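Local coordinates for protein peroxidase (Cellulomonas bogoriensis 69B4 = DSM 16987, PDB 6QZO) that binds heme b and probably works as a dye-decolorizing (DyP-type) peroxidase, oxidising substrates at the expense of peroxide, at residues T229-L240 / S324-V335. Residues are numbered along the deposited sequence; the frame is centred on the assembly and turned at random.
Sequences TSMVVRRIAMNL and SGLLFVTYQRDV. With HEM (protoporphyrin IX containing Fe), chain I.
Ile236 and Phe328 lie side by side on the heme face of two antiparallel strands, 229-238 and 324-332. Ile236 CD1 is the bump that fills the notch between Phe328 CB, 3.7 Å away, and the heme methyl HEM CMC, while its other branch, CG2, meets the HEM CAB/CBB vinyl. With CG anti to the backbone N (chi1 -164°), the phenyl ring leans out over the porphyrin, CE2 3.2 Å from HEM C3C; Thr330 CG2 covers the opposite face, so the ring is sandwiched. Leu326 CD2 lies against the same porphyrin face at HEM C3B, and Met238 CE meets the CMB methyl at the rim. Bare Gly325 leaves the hollow that Met238 fills, its SD 3.8 Å from Gly325 CA.

On the face carrying Val233 and Val329, turned from the heme, Met231 runs extended alongside Tyr331, its CB packed 3.7 Å from ring atom CE1; Met231 SD lies obliquely 5.1 Å from the ring centroid, a Met-aromatic contact, and the Tyr331 hydroxyl is hydrogen-bonded to Gln146. Further along, Leu327 CD2 nestles against Arg235 NH1, whose guanidinium also meets Tyr312 in a cation-pi contact.

Polar groups knot the end near Ser230. Gln332 O accepts Ser230 N and, from the other face of its carbonyl plane, Ser230 OG at 2.5 Å. Folded back at chi2 (-81°), the Gln332 amide gives NE2 to that same OG in its own plane, while OE1 takes the Thr330 hydroxyl on a lone pair, 2.8 Å from OG1. The strands are the central pair of the four-stranded antiparallel sheet in the C-terminal ferredoxin-like half of a DyP-type peroxidase, and Ile236, Met238, Leu326 and Phe328 form part of its heme pocket.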
ATOM      1  N   THR A 229     -23.660  13.799  -6.748  1.00 22.47           N
ATOM      2  CA  THR A 229     -22.612  14.821  -6.557  1.00 22.20           C
ATOM      3  C   THR A 229     -21.649  14.722  -7.740  1.00 21.79           C
ATOM      4  O   THR A 229     -21.917  13.932  -8.668  1.00 21.30           O
ATOM      5  CB  THR A 229     -21.938  14.640  -5.184  1.00 22.50           C
ATOM      6  OG1 THR A 229     -21.083  15.757  -4.906  1.00 23.08           O
ATOM      7  CG2 THR A 229     -21.142  13.355  -5.089  1.00 21.70           C
ATOM      8  N   SER A 230     -20.605  15.541  -7.707  1.00 21.62           N
ATOM      9  CA  SER A 230     -19.476  15.505  -8.659  1.00 21.54           C
ATOM     10  C   SER A 230     -18.225  15.133  -7.875  1.00 20.94           C
ATOM     11  O   SER A 230     -18.179  15.428  -6.670  1.00 21.06           O
ATOM     12  CB  SER A 230     -19.317  16.816  -9.365  1.00 21.88           C
ATOM     13  OG  SER A 230     -18.826  17.803  -8.484  1.00 22.26           O
ATOM     14  N   MET A 231     -17.292  14.473  -8.543  1.00 20.46           N
ATOM     15  CA  MET A 231     -16.027  13.983  -7.961  1.00 20.32           C
ATOM     16  C   MET A 231     -14.878  14.495  -8.825  1.00 19.74           C
ATOM     17  O   MET A 231     -14.949  14.325 -10.045  1.00 19.54           O
ATOM     18  CB  MET A 231     -16.014  12.457  -7.929  1.00 20.58           C
ATOM     19  CG  MET A 231     -14.664  11.866  -7.575  1.00 20.50           C
ATOM     20  SD  MET A 231     -14.823  10.055  -7.576  1.00 21.32           S
ATOM     21  CE  MET A 231     -13.101   9.598  -7.561  1.00 20.90           C
ATOM     22  N   VAL A 232     -13.891  15.125  -8.188  1.00 19.29           N
ATOM     23  CA  VAL A 232     -12.590  15.505  -8.810  1.00 18.56           C
ATOM     24  C   VAL A 232     -11.507  14.629  -8.179  1.00 18.09           C
ATOM     25  O   VAL A 232     -11.497  14.516  -6.946  1.00 18.30           O
ATOM     26  CB  VAL A 232     -12.284  16.994  -8.600  1.00 18.50           C
ATOM     27  CG1 VAL A 232     -10.845  17.328  -8.953  1.00 18.32           C
ATOM     28  CG2 VAL A 232     -13.250  17.870  -9.370  1.00 18.51           C
ATOM     29  N   VAL A 233     -10.642  14.050  -9.013  1.00 17.34           N
ATOM     30  CA  VAL A 233      -9.390  13.374  -8.594  1.00 16.59           C
ATOM     31  C   VAL A 233      -8.220  14.090  -9.259  1.00 16.39           C
ATOM     32  O   VAL A 233      -8.094  13.974 -10.491  1.00 16.28           O
ATOM     33  CB  VAL A 233      -9.402  11.882  -8.961  1.00 16.70           C
ATOM     34  CG1 VAL A 233      -8.138  11.167  -8.536  1.00 16.46           C
ATOM     35  CG2 VAL A 233     -10.608  11.192  -8.362  1.00 16.90           C
ATOM     36  N   ARG A 234      -7.434  14.819  -8.459  1.00 16.15           N
ATOM     37  CA  ARG A 234      -6.104  15.337  -8.849  1.00 16.19           C
ATOM     38  C   ARG A 234      -5.042  14.490  -8.144  1.00 16.00           C
ATOM     39  O   ARG A 234      -5.067  14.406  -6.893  1.00 16.76           O
ATOM     40  CB  ARG A 234      -5.941  16.799  -8.445  1.00 16.36           C
ATOM     41  CG  ARG A 234      -7.011  17.727  -8.986  1.00 16.68           C
ATOM     42  CD  ARG A 234      -6.773  18.148 -10.416  1.00 16.81           C
ATOM     43  NE  ARG A 234      -5.865  19.254 -10.553  1.00 17.09           N
ATOM     44  CZ  ARG A 234      -5.572  19.863 -11.692  1.00 17.07           C
ATOM     45  NH1 ARG A 234      -6.067  19.443 -12.848  1.00 17.19           N
ATOM     46  NH2 ARG A 234      -4.742  20.888 -11.646  1.00 17.14           N
ATOM     47  N   ARG A 235      -4.180  13.850  -8.919  1.00 15.85           N
ATOM     48  CA  ARG A 235      -2.927  13.228  -8.428  1.00 15.84           C
ATOM     49  C   ARG A 235      -1.901  14.353  -8.346  1.00 16.48           C
ATOM     50  O   ARG A 235      -1.529  14.887  -9.418  1.00 17.22           O
ATOM     51  CB  ARG A 235      -2.475  12.125  -9.384  1.00 15.36           C
ATOM     52  CG  ARG A 235      -1.430  11.193  -8.801  1.00 15.17           C
ATOM     53  CD  ARG A 235      -0.993  10.152  -9.802  1.00 14.85           C
ATOM     54  NE  ARG A 235       0.067   9.285  -9.318  1.00 14.77           N
ATOM     55  CZ  ARG A 235      -0.081   8.277  -8.465  1.00 14.61           C
ATOM     56  NH1 ARG A 235      -1.261   7.994  -7.935  1.00 14.34           N
ATOM     57  NH2 ARG A 235       0.963   7.536  -8.126  1.00 14.86           N
ATOM     58  N   ILE A 236      -1.520  14.767  -7.141  1.00 16.79           N
ATOM     59  CA  ILE A 236      -0.636  15.957  -6.966  1.00 17.45           C
ATOM     60  C   ILE A 236       0.664  15.473  -6.329  1.00 17.67           C
ATOM     61  O   ILE A 236       0.639  15.056  -5.161  1.00 17.47           O
ATOM     62  CB  ILE A 236      -1.306  17.093  -6.166  1.00 17.49           C
ATOM     63  CG1 ILE A 236      -2.738  17.355  -6.637  1.00 17.31           C
ATOM     64  CG2 ILE A 236      -0.463  18.354  -6.263  1.00 17.85           C
ATOM     65  CD1 ILE A 236      -3.466  18.396  -5.806  1.00 17.62           C
ATOM     66  N   ALA A 237       1.747  15.530  -7.115  1.00 17.96           N
ATOM     67  CA  ALA A 237       3.094  15.078  -6.720  1.00 18.18           C
ATOM     68  C   ALA A 237       3.711  16.112  -5.775  1.00 18.23           C
ATOM     69  O   ALA A 237       3.504  17.343  -5.999  1.00 18.47           O
ATOM     70  CB  ALA A 237       3.925  14.880  -7.948  1.00 18.49           C
ATOM     71  N   MET A 238       4.430  15.636  -4.753  1.00 18.04           N
ATOM     72  CA  MET A 238       5.200  16.495  -3.811  1.00 18.10           C
ATOM     73  C   MET A 238       6.680  16.375  -4.162  1.00 18.10           C
ATOM     74  O   MET A 238       7.191  15.250  -4.259  1.00 17.14           O
ATOM     75  CB  MET A 238       4.975  16.072  -2.363  1.00 18.09           C
ATOM     76  CG  MET A 238       3.574  16.273  -1.894  1.00 17.79           C
ATOM     77  SD  MET A 238       3.261  15.309  -0.388  1.00 18.11           S
ATOM     78  CE  MET A 238       1.785  16.148   0.196  1.00 17.71           C
ATOM     79  N   ASN A 239       7.330  17.510  -4.411  1.00 18.76           N
ATOM     80  CA  ASN A 239       8.800  17.537  -4.593  1.00 19.30           C
ATOM     81  C   ASN A 239       9.408  17.567  -3.195  1.00 19.27           C
ATOM     82  O   ASN A 239       9.729  18.657  -2.715  1.00 19.82           O
ATOM     83  CB  ASN A 239       9.227  18.697  -5.484  1.00 20.18           C
ATOM     84  CG  ASN A 239      10.626  18.498  -6.011  1.00 21.10           C
ATOM     85  OD1 ASN A 239      11.383  17.706  -5.448  1.00 22.29           O
ATOM     86  ND2 ASN A 239      10.976  19.199  -7.076  1.00 21.31           N
ATOM     87  N   LEU A 240       9.497  16.416  -2.529  1.00 19.22           N
ATOM     88  CA  LEU A 240      10.030  16.346  -1.141  1.00 19.46           C
ATOM     89  C   LEU A 240      11.519  16.723  -1.130  1.00 20.01           C
ATOM     90  O   LEU A 240      11.949  17.307  -0.121  1.00 20.71           O
ATOM     91  CB  LEU A 240       9.758  14.962  -0.549  1.00 18.95           C
ATOM     92  CG  LEU A 240       8.279  14.641  -0.357  1.00 18.31           C
ATOM     93  CD1 LEU A 240       8.080  13.269   0.281  1.00 17.89           C
ATOM     94  CD2 LEU A 240       7.587  15.711   0.480  1.00 18.38           C
ATOM     95  N   SER A 324       6.209  10.425  -3.871  1.00 16.59           N
ATOM     96  CA  SER A 324       5.190  10.705  -2.838  1.00 16.34           C
ATOM     97  C   SER A 324       4.300  11.850  -3.302  1.00 16.26           C
ATOM     98  O   SER A 324       4.778  12.700  -4.110  1.00 16.11           O
ATOM     99  CB  SER A 324       5.832  11.015  -1.522  1.00 16.82           C
ATOM    100  OG  SER A 324       6.666   9.940  -1.131  1.00 17.41           O
ATOM    101  N   GLY A 325       3.055  11.871  -2.821  1.00 16.01           N
ATOM    102  CA  GLY A 325       2.139  12.983  -3.118  1.00 16.08           C
ATOM    103  C   GLY A 325       0.795  12.820  -2.447  1.00 16.13           C
ATOM    104  O   GLY A 325       0.690  12.016  -1.497  1.00 16.43           O
ATOM    105  N   LEU A 326      -0.191  13.571  -2.932  1.00 16.33           N
ATOM    106  CA  LEU A 326      -1.574  13.614  -2.395  1.00 16.49           C
ATOM    107  C   LEU A 326      -2.525  13.082  -3.475  1.00 16.84           C
ATOM    108  O   LEU A 326      -2.411  13.537  -4.640  1.00 16.90           O
ATOM    109  CB  LEU A 326      -1.894  15.063  -2.030  1.00 16.35           C
ATOM    110  CG  LEU A 326      -3.059  15.257  -1.057  1.00 16.39           C
ATOM    111  CD1 LEU A 326      -2.700  14.754   0.335  1.00 16.42           C
ATOM    112  CD2 LEU A 326      -3.487  16.708  -1.004  1.00 16.65           C
ATOM    113  N   LEU A 327      -3.331  12.068  -3.133  1.00 17.25           N
ATOM    114  CA  LEU A 327      -4.541  11.692  -3.895  1.00 17.48           C
ATOM    115  C   LEU A 327      -5.609  12.687  -3.485  1.00 17.39           C
ATOM    116  O   LEU A 327      -6.272  12.442  -2.479  1.00 16.97           O
ATOM    117  CB  LEU A 327      -5.004  10.275  -3.560  1.00 18.01           C
ATOM    118  CG  LEU A 327      -4.151   9.132  -4.086  1.00 18.07           C
ATOM    119  CD1 LEU A 327      -4.962   7.838  -4.140  1.00 17.88           C
ATOM    120  CD2 LEU A 327      -3.570   9.441  -5.461  1.00 18.11           C
ATOM    121  N   PHE A 328      -5.693  13.787  -4.212  1.00 17.96           N
ATOM    122  CA  PHE A 328      -6.621  14.894  -3.881  1.00 18.20           C
ATOM    123  C   PHE A 328      -7.974  14.575  -4.506  1.00 18.52           C
ATOM    124  O   PHE A 328      -8.157  14.827  -5.720  1.00 19.09           O
ATOM    125  CB  PHE A 328      -6.046  16.219  -4.364  1.00 18.23           C
ATOM    126  CG  PHE A 328      -6.718  17.400  -3.734  1.00 18.18           C
ATOM    127  CD1 PHE A 328      -6.774  17.523  -2.358  1.00 18.46           C
ATOM    128  CD2 PHE A 328      -7.288  18.383  -4.512  1.00 18.33           C
ATOM    129  CE1 PHE A 328      -7.360  18.620  -1.769  1.00 18.64           C
ATOM    130  CE2 PHE A 328      -7.910  19.469  -3.925  1.00 18.44           C
ATOM    131  CZ  PHE A 328      -7.946  19.582  -2.561  1.00 18.75           C
ATOM    132  N   VAL A 329      -8.871  14.005  -3.704  1.00 18.31           N
ATOM    133  CA  VAL A 329     -10.264  13.650  -4.107  1.00 18.35           C
ATOM    134  C   VAL A 329     -11.184  14.691  -3.473  1.00 18.71           C
ATOM    135  O   VAL A 329     -11.098  14.864  -2.247  1.00 19.03           O
ATOM    136  CB  VAL A 329     -10.625  12.230  -3.633  1.00 18.46           C
ATOM    137  CG1 VAL A 329     -12.019  11.814  -4.098  1.00 18.54           C
ATOM    138  CG2 VAL A 329      -9.592  11.202  -4.079  1.00 18.15           C
ATOM    139  N   THR A 330     -12.003  15.387  -4.269  1.00 18.79           N
ATOM    140  CA  THR A 330     -13.008  16.367  -3.762  1.00 18.74           C
ATOM    141  C   THR A 330     -14.398  16.008  -4.298  1.00 18.74           C
ATOM    142  O   THR A 330     -14.490  15.480  -5.408  1.00 18.45           O
ATOM    143  CB  THR A 330     -12.644  17.813  -4.109  1.00 18.63           C
ATOM    144  OG1 THR A 330     -12.883  18.003  -5.504  1.00 18.72           O
ATOM    145  CG2 THR A 330     -11.206  18.166  -3.786  1.00 18.96           C
ATOM    146  N   TYR A 331     -15.420  16.286  -3.496  1.00 19.38           N
ATOM    147  CA  TYR A 331     -16.855  16.131  -3.831  1.00 20.06           C
ATOM    148  C   TYR A 331     -17.568  17.474  -3.646  1.00 20.85           C
ATOM    149  O   TYR A 331     -17.330  18.151  -2.636  1.00 21.31           O
ATOM    150  CB  TYR A 331     -17.502  15.065  -2.956  1.00 19.74           C
ATOM    151  CG  TYR A 331     -16.964  13.678  -3.178  1.00 19.16           C
ATOM    152  CD1 TYR A 331     -17.394  12.911  -4.246  1.00 18.89           C
ATOM    153  CD2 TYR A 331     -16.048  13.123  -2.303  1.00 18.61           C
ATOM    154  CE1 TYR A 331     -16.907  11.638  -4.460  1.00 18.50           C
ATOM    155  CE2 TYR A 331     -15.542  11.857  -2.507  1.00 18.32           C
ATOM    156  CZ  TYR A 331     -15.976  11.109  -3.589  1.00 18.11           C
ATOM    157  OH  TYR A 331     -15.517   9.834  -3.771  1.00 18.09           O
ATOM    158  N   GLN A 332     -18.416  17.833  -4.610  1.00 21.71           N
ATOM    159  CA  GLN A 332     -19.161  19.124  -4.639  1.00 22.56           C
ATOM    160  C   GLN A 332     -20.368  18.987  -5.579  1.00 23.79           C
ATOM    161  O   GLN A 332     -20.321  18.115  -6.476  1.00 24.67           O
ATOM    162  CB  GLN A 332     -18.207  20.247  -5.055  1.00 22.14           C
ATOM    163  CG  GLN A 332     -17.504  20.015  -6.386  1.00 21.64           C
ATOM    164  CD  GLN A 332     -16.307  19.099  -6.281  1.00 21.11           C
ATOM    165  OE1 GLN A 332     -15.402  19.310  -5.473  1.00 21.12           O
ATOM    166  NE2 GLN A 332     -16.286  18.078  -7.114  1.00 20.15           N
ATOM    167  N   ARG A 333     -21.410  19.805  -5.397  1.00 25.30           N
ATOM    168  CA  ARG A 333     -22.622  19.778  -6.265  1.00 26.58           C
ATOM    169  C   ARG A 333     -22.199  20.044  -7.719  1.00 25.96           C
ATOM    170  O   ARG A 333     -22.645  19.296  -8.590  1.00 26.20           O
ATOM    171  CB  ARG A 333     -23.674  20.793  -5.799  1.00 28.55           C
ATOM    172  CG  ARG A 333     -25.005  20.701  -6.539  1.00 30.20           C
ATOM    173  CD  ARG A 333     -26.001  21.812  -6.212  1.00 31.90           C
ATOM    174  NE  ARG A 333     -25.522  22.987  -5.481  1.00 33.73           N
ATOM    175  CZ  ARG A 333     -25.017  24.104  -6.022  1.00 35.07           C
ATOM    176  NH1 ARG A 333     -24.918  24.247  -7.335  1.00 36.10           N
ATOM    177  NH2 ARG A 333     -24.626  25.087  -5.236  1.00 35.78           N
ATOM    178  N   ASP A 334     -21.343  21.049  -7.949  1.00 25.62           N
ATOM    179  CA  ASP A 334     -21.035  21.590  -9.302  1.00 25.41           C
ATOM    180  C   ASP A 334     -19.546  21.952  -9.370  1.00 24.62           C
ATOM    181  O   ASP A 334     -19.136  22.913  -8.700  1.00 24.56           O
ATOM    182  CB  ASP A 334     -21.962  22.770  -9.624  1.00 26.35           C
ATOM    183  CG  ASP A 334     -21.751  23.431 -10.980  1.00 26.89           C
ATOM    184  OD1 ASP A 334     -20.676  23.228 -11.591  1.00 27.33           O
ATOM    185  OD2 ASP A 334     -22.660  24.168 -11.408  1.00 27.79           O
ATOM    186  N   VAL A 335     -18.774  21.223 -10.184  1.00 23.99           N
ATOM    187  CA  VAL A 335     -17.289  21.378 -10.314  1.00 23.68           C
ATOM    188  C   VAL A 335     -16.970  22.816 -10.746  1.00 23.70           C
ATOM    189  O   VAL A 335     -16.124  23.452 -10.105  1.00 22.97           O
ATOM    190  CB  VAL A 335     -16.698  20.360 -11.304  1.00 23.44           C
ATOM    191  CG1 VAL A 335     -15.193  20.527 -11.452  1.00 23.17           C
ATOM    192  CG2 VAL A 335     -17.040  18.927 -10.916  1.00 23.00           C
TER
HETATM  193  CHA HEM I 401      -6.104  23.567   3.067  1.00 21.48           C
HETATM  194  CHB HEM I 401      -2.253  20.949   1.851  1.00 20.86           C
HETATM  195  CHC HEM I 401      -3.671  21.031  -2.766  1.00 21.18           C
HETATM  196  CHD HEM I 401      -7.732  23.294  -1.490  1.00 21.01           C
HETATM  197  C1A HEM I 401      -4.925  22.875   3.117  1.00 21.52           C
HETATM  198  C2A HEM I 401      -4.105  22.764   4.278  1.00 22.09           C
HETATM  199  C3A HEM I 401      -3.014  22.037   3.923  1.00 22.42           C
HETATM  200  C4A HEM I 401      -3.175  21.675   2.568  1.00 21.66           C
HETATM  201  CMA HEM I 401      -1.839  21.653   4.801  1.00 22.73           C
HETATM  202  CAA HEM I 401      -4.356  23.389   5.639  1.00 22.01           C
HETATM  203  CBA HEM I 401      -5.168  22.503   6.583  1.00 22.17           C
HETATM  204  CGA HEM I 401      -6.588  22.458   6.121  1.00 22.43           C
HETATM  205  O1A HEM I 401      -6.914  21.513   5.351  1.00 22.60           O
HETATM  206  O2A HEM I 401      -7.401  23.352   6.491  1.00 22.60           O
HETATM  207  C1B HEM I 401      -2.328  20.764   0.476  1.00 20.63           C
HETATM  208  C2B HEM I 401      -1.323  20.060  -0.241  1.00 21.56           C
HETATM  209  C3B HEM I 401      -1.708  20.079  -1.560  1.00 20.70           C
HETATM  210  C4B HEM I 401      -2.973  20.826  -1.587  1.00 20.59           C
HETATM  211  CMB HEM I 401      -0.082  19.404   0.359  1.00 20.86           C
HETATM  212  CAB HEM I 401      -1.107  19.447  -2.750  1.00 20.57           C
HETATM  213  CBB HEM I 401      -0.149  18.522  -2.694  1.00 20.77           C
HETATM  214  C1C HEM I 401      -4.903  21.639  -2.837  1.00 20.77           C
HETATM  215  C2C HEM I 401      -5.615  21.822  -4.021  1.00 20.54           C
HETATM  216  C3C HEM I 401      -6.785  22.472  -3.705  1.00 20.97           C
HETATM  217  C4C HEM I 401      -6.774  22.682  -2.269  1.00 20.39           C
HETATM  218  CMC HEM I 401      -5.236  21.423  -5.421  1.00 20.55           C
HETATM  219  CAC HEM I 401      -7.703  22.758  -4.838  1.00 21.34           C
HETATM  220  CBC HEM I 401      -8.862  23.352  -4.757  1.00 21.86           C
HETATM  221  C1D HEM I 401      -7.591  23.550  -0.111  1.00 20.53           C
HETATM  222  C2D HEM I 401      -8.632  24.242   0.671  1.00 21.30           C
HETATM  223  C3D HEM I 401      -8.173  24.338   1.932  1.00 22.12           C
HETATM  224  C4D HEM I 401      -6.853  23.684   1.907  1.00 21.52           C
HETATM  225  CMD HEM I 401      -9.965  24.809   0.215  1.00 20.80           C
HETATM  226  CAD HEM I 401      -8.894  24.985   3.120  1.00 22.82           C
HETATM  227  CBD HEM I 401      -8.541  26.484   3.221  1.00 23.71           C
HETATM  228  CGD HEM I 401      -9.241  27.254   4.336  1.00 24.49           C
HETATM  229  O1D HEM I 401     -10.421  27.643   4.197  1.00 24.26           O
HETATM  230  O2D HEM I 401      -8.642  27.549   5.408  1.00 25.66           O
HETATM  231  NA  HEM I 401      -4.342  22.204   2.082  1.00 21.20           N
HETATM  232  NB  HEM I 401      -3.275  21.202  -0.354  1.00 20.73           N
HETATM  233  NC  HEM I 401      -5.594  22.163  -1.784  1.00 20.30           N
HETATM  234  ND  HEM I 401      -6.555  23.242   0.681  1.00 21.05           N
HETATM  235 FE   HEM I 401      -4.970  22.325   0.206  1.00 20.92          FE
HETATM  236  O   HOH W   1       7.893  12.725  -3.312  1.00 23.30           O